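Local coordinates for protein spore cortex-lytic enzyme (Bacillus cereus ATCC 14579, PDB 6TCI) that is probably an N-acetylmuramyl-L-alanine amidase needed for spore cortex hydrolysis during germination, represented by its N-terminal putative peptidoglycan-binding domain, at residues N47-E50 with P55-G58; E50-P55 with K65-K70. All blocks are in the same frame, centred on the assembly; numbering follows the deposited sequence.

Interaction 1 of 2, residues N47-E50 with P55-G58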
ATOM      1  N   ASN A  47      -5.625  -6.479  -2.594  1.00 13.78           N
ATOM      2  CA  ASN A  47      -5.782  -6.798  -4.013  1.00 15.70           C
ATOM      3  C   ASN A  47      -4.454  -6.691  -4.749  1.00 15.33           C
ATOM      4  O   ASN A  47      -4.176  -7.483  -5.659  1.00 17.31           O
ATOM      5  CB  ASN A  47      -6.823  -5.874  -4.638  1.00 19.76           C
ATOM      6  CG  ASN A  47      -8.225  -6.231  -4.218  1.00 24.53           C
ATOM      7  OD1 ASN A  47      -8.514  -7.390  -3.918  1.00 27.98           O
ATOM      8  ND2 ASN A  47      -9.104  -5.239  -4.177  1.00 27.03           N
ATOM      9  N   PHE A  48      -3.624  -5.713  -4.373  1.00 14.66           N
ATOM     10  CA  PHE A  48      -2.287  -5.620  -4.945  1.00 14.63           C
ATOM     11  C   PHE A  48      -1.463  -6.853  -4.598  1.00 13.46           C
ATOM     12  O   PHE A  48      -0.799  -7.434  -5.464  1.00 14.60           O
ATOM     13  CB  PHE A  48      -1.586  -4.357  -4.441  1.00 14.30           C
ATOM     14  CG  PHE A  48      -0.137  -4.305  -4.805  1.00 14.55           C
ATOM     15  CD1 PHE A  48       0.249  -3.854  -6.056  1.00 16.01           C
ATOM     16  CD2 PHE A  48       0.837  -4.739  -3.926  1.00 15.65           C
ATOM     17  CE1 PHE A  48       1.574  -3.826  -6.423  1.00 17.41           C
ATOM     18  CE2 PHE A  48       2.176  -4.707  -4.291  1.00 16.30           C
ATOM     19  CZ  PHE A  48       2.536  -4.253  -5.546  1.00 16.79           C
ATOM     20  N   GLN A  49      -1.485  -7.256  -3.320  1.00 14.31           N
ATOM     21  CA  GLN A  49      -0.727  -8.436  -2.916  1.00 15.15           C
ATOM     22  C   GLN A  49      -1.160  -9.668  -3.700  1.00 18.73           C
ATOM     23  O   GLN A  49      -0.312 -10.437  -4.169  1.00 18.85           O
ATOM     24  CB  GLN A  49      -0.851  -8.656  -1.408  1.00 14.83           C
ATOM     25  CG  GLN A  49      -0.103  -7.597  -0.606  1.00 13.84           C
ATOM     26  CD  GLN A  49      -0.368  -7.708   0.881  1.00 14.04           C
ATOM     27  OE1 GLN A  49      -1.492  -7.979   1.301  1.00 14.61           O
ATOM     28  NE2 GLN A  49       0.668  -7.502   1.684  1.00 15.09           N
ATOM     29  N   GLU A  50      -2.472  -9.865  -3.863  1.00 19.38           N
ATOM     30  CA  GLU A  50      -2.971 -11.016  -4.608  1.00 21.31           C
ATOM     31  C   GLU A  50      -2.491 -10.983  -6.053  1.00 21.57           C
ATOM     32  O   GLU A  50      -1.988 -11.987  -6.574  1.00 22.74           O
ATOM     33  CB  GLU A  50      -4.500 -11.058  -4.537  1.00 25.48           C
ATOM     34  CG  GLU A  50      -5.125 -12.242  -5.268  1.00 33.01           C
ATOM     35  CD  GLU A  50      -5.610 -13.315  -4.318  1.00 40.38           C
ATOM     36  OE1 GLU A  50      -6.144 -12.964  -3.242  1.00 44.39           O
ATOM     37  OE2 GLU A  50      -5.459 -14.511  -4.650  1.00 44.71           O
ATOM     38  N   PRO A  55       1.928 -12.893  -0.210  1.00 21.95           N
ATOM     39  CA  PRO A  55       0.962 -13.265   0.829  1.00 22.21           C
ATOM     40  C   PRO A  55      -0.017 -12.123   1.051  1.00 20.63           C
ATOM     41  O   PRO A  55       0.377 -10.960   1.156  1.00 20.16           O
ATOM     42  CB  PRO A  55       1.842 -13.492   2.063  1.00 23.92           C
ATOM     43  CG  PRO A  55       3.182 -13.845   1.507  1.00 23.84           C
ATOM     44  CD  PRO A  55       3.322 -13.055   0.239  1.00 21.96           C
ATOM     45  N   VAL A  56      -1.302 -12.463   1.097  1.00 19.69           N
ATOM     46  CA  VAL A  56      -2.373 -11.475   1.162  1.00 18.40           C
ATOM     47  C   VAL A  56      -2.734 -11.261   2.626  1.00 18.04           C
ATOM     48  O   VAL A  56      -3.333 -12.132   3.265  1.00 21.16           O
ATOM     49  CB  VAL A  56      -3.591 -11.920   0.343  1.00 18.92           C
ATOM     50  CG1 VAL A  56      -4.684 -10.859   0.403  1.00 21.66           C
ATOM     51  CG2 VAL A  56      -3.183 -12.217  -1.096  1.00 20.46           C
ATOM     52  N   ASP A  57      -2.369 -10.095   3.165  1.00 16.37           N
ATOM     53  CA  ASP A  57      -2.628  -9.825   4.575  1.00 16.96           C
ATOM     54  C   ASP A  57      -2.982  -8.369   4.875  1.00 15.81           C
ATOM     55  O   ASP A  57      -3.496  -8.070   5.959  1.00 17.21           O
ATOM     56  CB  ASP A  57      -1.458 -10.278   5.446  1.00 18.79           C
ATOM     57  CG  ASP A  57      -0.127  -9.759   4.952  1.00 18.88           C
ATOM     58  OD1 ASP A  57      -0.074  -8.603   4.475  1.00 18.16           O
ATOM     59  OD2 ASP A  57       0.874 -10.510   5.049  1.00 22.94           O
ATOM     60  N   GLY A  58      -2.725  -7.451   3.941  1.00 14.33           N
ATOM     61  CA  GLY A  58      -3.041  -6.062   4.203  1.00 15.01           C
ATOM     62  C   GLY A  58      -2.046  -5.317   5.064  1.00 13.75           C
ATOM     63  O   GLY A  58      -2.368  -4.222   5.542  1.00 14.61           O
TER

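Interaction 2 of 2, residues E50-P55 with K65-K70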
ATOM      1  N   GLU A  50      -2.472  -9.865  -3.863  1.00 19.38           N
ATOM      2  CA  GLU A  50      -2.971 -11.016  -4.608  1.00 21.31           C
ATOM      3  C   GLU A  50      -2.491 -10.983  -6.053  1.00 21.57           C
ATOM      4  O   GLU A  50      -1.988 -11.987  -6.574  1.00 22.74           O
ATOM      5  CB  GLU A  50      -4.500 -11.058  -4.537  1.00 25.48           C
ATOM      6  CG  GLU A  50      -5.125 -12.242  -5.268  1.00 33.01           C
ATOM      7  CD  GLU A  50      -5.610 -13.315  -4.318  1.00 40.38           C
ATOM      8  OE1 GLU A  50      -6.144 -12.964  -3.242  1.00 44.39           O
ATOM      9  OE2 GLU A  50      -5.459 -14.511  -4.650  1.00 44.71           O
ATOM     10  N   LYS A  51      -2.622  -9.827  -6.710  1.00 19.99           N
ATOM     11  CA  LYS A  51      -2.239  -9.715  -8.115  1.00 18.50           C
ATOM     12  C   LYS A  51      -0.754  -9.987  -8.309  1.00 18.25           C
ATOM     13  O   LYS A  51      -0.352 -10.592  -9.312  1.00 20.33           O
ATOM     14  CB  LYS A  51      -2.585  -8.316  -8.636  1.00 18.19           C
ATOM     15  CG  LYS A  51      -2.231  -8.074 -10.102  1.00 19.11           C
ATOM     16  CD  LYS A  51      -3.090  -8.930 -11.039  1.00 18.08           C
ATOM     17  CE  LYS A  51      -4.558  -8.543 -10.951  1.00 18.71           C
ATOM     18  NZ  LYS A  51      -5.349  -9.075 -12.095  1.00 18.65           N
ATOM     19  N   PHE A  52       0.080  -9.530  -7.371  1.00 19.26           N
ATOM     20  CA  PHE A  52       1.527  -9.621  -7.519  1.00 18.98           C
ATOM     21  C   PHE A  52       2.132 -10.854  -6.856  1.00 20.90           C
ATOM     22  O   PHE A  52       3.361 -10.969  -6.792  1.00 22.52           O
ATOM     23  CB  PHE A  52       2.200  -8.316  -7.087  1.00 17.43           C
ATOM     24  CG  PHE A  52       2.081  -7.240  -8.125  1.00 17.42           C
ATOM     25  CD1 PHE A  52       0.888  -6.566  -8.300  1.00 17.96           C
ATOM     26  CD2 PHE A  52       3.139  -6.952  -8.966  1.00 18.04           C
ATOM     27  CE1 PHE A  52       0.757  -5.594  -9.285  1.00 19.03           C
ATOM     28  CE2 PHE A  52       3.014  -5.988  -9.953  1.00 18.87           C
ATOM     29  CZ  PHE A  52       1.820  -5.308 -10.113  1.00 19.48           C
ATOM     30  N   GLY A  53       1.303 -11.788  -6.394  1.00 20.39           N
ATOM     31  CA  GLY A  53       1.795 -13.051  -5.875  1.00 21.35           C
ATOM     32  C   GLY A  53       2.403 -12.994  -4.495  1.00 23.62           C
ATOM     33  O   GLY A  53       3.178 -13.889  -4.135  1.00 26.18           O
ATOM     34  N   LEU A  54       2.078 -11.970  -3.708  1.00 20.97           N
ATOM     35  CA  LEU A  54       2.526 -11.845  -2.334  1.00 19.01           C
ATOM     36  C   LEU A  54       1.500 -12.462  -1.395  1.00 20.53           C
ATOM     37  O   LEU A  54       0.313 -12.553  -1.729  1.00 21.89           O
ATOM     38  CB  LEU A  54       2.678 -10.368  -1.976  1.00 17.94           C
ATOM     39  CG  LEU A  54       3.727  -9.606  -2.777  1.00 20.06           C
ATOM     40  CD1 LEU A  54       3.457  -8.119  -2.693  1.00 19.32           C
ATOM     41  CD2 LEU A  54       5.126  -9.929  -2.289  1.00 25.02           C
ATOM     42  N   PRO A  55       1.928 -12.893  -0.210  1.00 21.95           N
ATOM     43  CA  PRO A  55       0.962 -13.265   0.829  1.00 22.21           C
ATOM     44  C   PRO A  55      -0.017 -12.123   1.051  1.00 20.63           C
ATOM     45  O   PRO A  55       0.377 -10.960   1.156  1.00 20.16           O
ATOM     46  CB  PRO A  55       1.842 -13.492   2.063  1.00 23.92           C
ATOM     47  CG  PRO A  55       3.182 -13.845   1.507  1.00 23.84           C
ATOM     48  CD  PRO A  55       3.322 -13.055   0.239  1.00 21.96           C
ATOM     49  N   LYS A  65       6.477  -3.589   0.133  1.00 14.61           N
ATOM     50  CA  LYS A  65       6.950  -2.276  -0.304  1.00 15.22           C
ATOM     51  C   LYS A  65       7.867  -2.396  -1.512  1.00 14.72           C
ATOM     52  O   LYS A  65       7.756  -1.615  -2.466  1.00 15.98           O
ATOM     53  CB  LYS A  65       7.709  -1.579   0.820  1.00 14.55           C
ATOM     54  CG  LYS A  65       6.854  -1.138   1.982  1.00 15.98           C
ATOM     55  CD  LYS A  65       7.760  -0.786   3.136  1.00 21.45           C
ATOM     56  CE  LYS A  65       7.001  -0.438   4.385  1.00 26.46           C
ATOM     57  NZ  LYS A  65       7.960  -0.170   5.494  1.00 27.62           N
ATOM     58  N   GLN A  66       8.796  -3.355  -1.479  1.00 14.35           N
ATOM     59  CA  GLN A  66       9.721  -3.513  -2.595  1.00 16.43           C
ATOM     60  C   GLN A  66       8.978  -3.857  -3.876  1.00 16.06           C
ATOM     61  O   GLN A  66       9.309  -3.341  -4.953  1.00 16.95           O
ATOM     62  CB  GLN A  66      10.762  -4.580  -2.265  1.00 21.62           C
ATOM     63  CG  GLN A  66      11.803  -4.106  -1.261  1.00 28.43           C
ATOM     64  CD  GLN A  66      12.503  -5.248  -0.554  1.00 35.03           C
ATOM     65  OE1 GLN A  66      12.433  -6.400  -0.989  1.00 38.39           O
ATOM     66  NE2 GLN A  66      13.176  -4.936   0.551  1.00 36.03           N
ATOM     67  N   MET A  67       7.956  -4.712  -3.775  1.00 16.39           N
ATOM     68  CA  MET A  67       7.161  -5.054  -4.947  1.00 16.97           C
ATOM     69  C   MET A  67       6.384  -3.847  -5.461  1.00 16.37           C
ATOM     70  O   MET A  67       6.266  -3.651  -6.674  1.00 17.65           O
ATOM     71  CB  MET A  67       6.212  -6.202  -4.607  1.00 18.06           C
ATOM     72  CG  MET A  67       5.399  -6.704  -5.784  1.00 19.68           C
ATOM     73  SD  MET A  67       6.364  -7.717  -6.920  1.00 23.57           S
ATOM     74  CE  MET A  67       6.645  -9.170  -5.916  1.00 25.69           C
ATOM     75  N   LEU A  68       5.850  -3.032  -4.553  1.00 14.97           N
ATOM     76  CA  LEU A  68       5.076  -1.869  -4.967  1.00 15.59           C
ATOM     77  C   LEU A  68       5.959  -0.844  -5.673  1.00 15.82           C
ATOM     78  O   LEU A  68       5.545  -0.240  -6.673  1.00 17.62           O
ATOM     79  CB  LEU A  68       4.358  -1.274  -3.755  1.00 16.79           C
ATOM     80  CG  LEU A  68       3.369  -0.154  -4.061  1.00 17.47           C
ATOM     81  CD1 LEU A  68       2.342  -0.597  -5.106  1.00 17.94           C
ATOM     82  CD2 LEU A  68       2.693   0.314  -2.776  1.00 18.17           C
ATOM     83  N   VAL A  69       7.188  -0.654  -5.184  1.00 14.92           N
ATOM     84  CA  VAL A  69       8.139   0.224  -5.856  1.00 15.35           C
ATOM     85  C   VAL A  69       8.504  -0.326  -7.233  1.00 17.65           C
ATOM     86  O   VAL A  69       8.549   0.418  -8.222  1.00 20.26           O
ATOM     87  CB  VAL A  69       9.373   0.441  -4.960  1.00 15.98           C
ATOM     88  CG1 VAL A  69      10.450   1.162  -5.713  1.00 17.49           C
ATOM     89  CG2 VAL A  69       8.980   1.216  -3.697  1.00 15.22           C
ATOM     90  N   LYS A  70       8.766  -1.630  -7.325  1.00 18.83           N
ATOM     91  CA  LYS A  70       9.088  -2.234  -8.615  1.00 22.00           C
ATOM     92  C   LYS A  70       7.922  -2.112  -9.591  1.00 23.88           C
ATOM     93  O   LYS A  70       8.120  -1.828 -10.779  1.00 26.40           O
ATOM     94  CB  LYS A  70       9.480  -3.698  -8.409  1.00 24.82           C
ATOM     95  CG  LYS A  70       9.898  -4.435  -9.679  1.00 27.23           C
ATOM     96  CD  LYS A  70      10.267  -5.885  -9.373  1.00 30.68           C
ATOM     97  CE  LYS A  70      10.669  -6.640 -10.627  1.00 32.17           C
TER

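Interaction 1 of 2, residues N47-E50 with P55-G58
Q49, on the last turns of helix 39-51, reaches across with its side-chain amide to grip the loop V56-D57-G58, fastening the helix to the chain that leads on to helix 62-71 in the three-helix fold of this PG_binding_1 (peptidoglycan-binding) domain. Its OE1 accepts two backbone N-H groups in succession. D57 N lies 3.0 Å from Q49 OE1 and stands above the carbonyl plane, whereas G58 N, also 3.0 Å from Q49 OE1, is tilted only slightly from that plane. Both bonds are nearly straight, the second at 172°. The other half of the amide works in the opposite sense: Q49 NE2 donates to D57 OD1 at 3.1 Å, meeting the carboxylate from above its plane. Amide and carboxylate planes are turned 70° apart, and the two side chains cross at about a right angle. With bonds at both OE1 and NE2, the orientation of the buried amide is set, including which end is oxygen. The chain gets there with CG beside the backbone N (chi1 -70°) and an extended run from CB to CD, which passes P55 O at 3.3 Å from Q49 CD. V56 CG2 lies against the helix backbone, 3.7 Å from E50 N, and E50, its chain bent at chi2, brings OE1 near the same methyl. G58, which has no side chain, takes up a positive phi where the loop turns past the amide. Further out, T64 OG1 takes a hydrogen bond with Q49 NE2, tying in helix 62-71, and L59 N bonds to D57 OD1, the same carboxylate oxygen that Q49 NE2 meets.

Interaction 2 of 2, residues E50-P55 with K65-K70
Apolar packing at the surface joins the turn that ends helix 39-51 to helix 62-71, with the side chain of M67 inserted between F52 and L54 and no hydrogen bond across the contact. M67 does the reaching: CG is anti to its backbone N (chi1 -176°), and bends at chi2 and chi3 curl the thioether over toward the turn. M67 CG lies 3.8 Å from F52 CB, and the two side chains cross obliquely. The sulfur approaches the ring obliquely, with M67 SD 3.9 Å from F52 CD2 and 5.1 Å from the ring centroid. This is a Met-aromatic contact, the sulfur lying 70° off the ring normal. The terminal methyl turns back toward the backbone, M67 CE coming to 3.8 Å from F52 O. L54 flanks the methionine too: its CD1 touches M67 CB at 3.9 Å and its CD2 approaches the CE methyl, the two side chains sliding past each other in opposite directions. What presents F52 and L54 to the same partner is a Schellman motif. G53, with positive phi (76°), is its C-prime residue; L54 N reaches back to Q49 O, while G53 N makes a weak bond to E50 O. The chain thus reverses out of the helix, and the CB atoms of F52 and L54 both point toward helix 62-71. Behind this layer the ring of F48 stacks with that of F52, while A71 extends the contact of F52 one turn along helix 62-71. Next to M67, L68 turns inward onto L19 and L23 of helix 14-25, and K65 NZ is hydrogen-bonded to S3 O and Q5 O near the N-terminus.

How the interactions relate
Both contacts depend on the C-terminal end of helix 39-51 and the chain that follows it, sharing E50 and P55, with centres about 8 Å apart. Interaction 1 is partly buried and mainly polar, folding the loop back on its own helix around an enclosed amide. Interaction 2 lies at the surface, is apolar packing with a Met-aromatic contact and no hydrogen bond, and brings a second helix, 62-71, against the turn. The backbone tie of the Schellman turn joins them. Buried F48 belongs to 47-50, but its ring packs on the interaction 2 side, with F48 CZ 3.8 Å from M67 CG and F48 CE2 4.0 Å from L54 CD1.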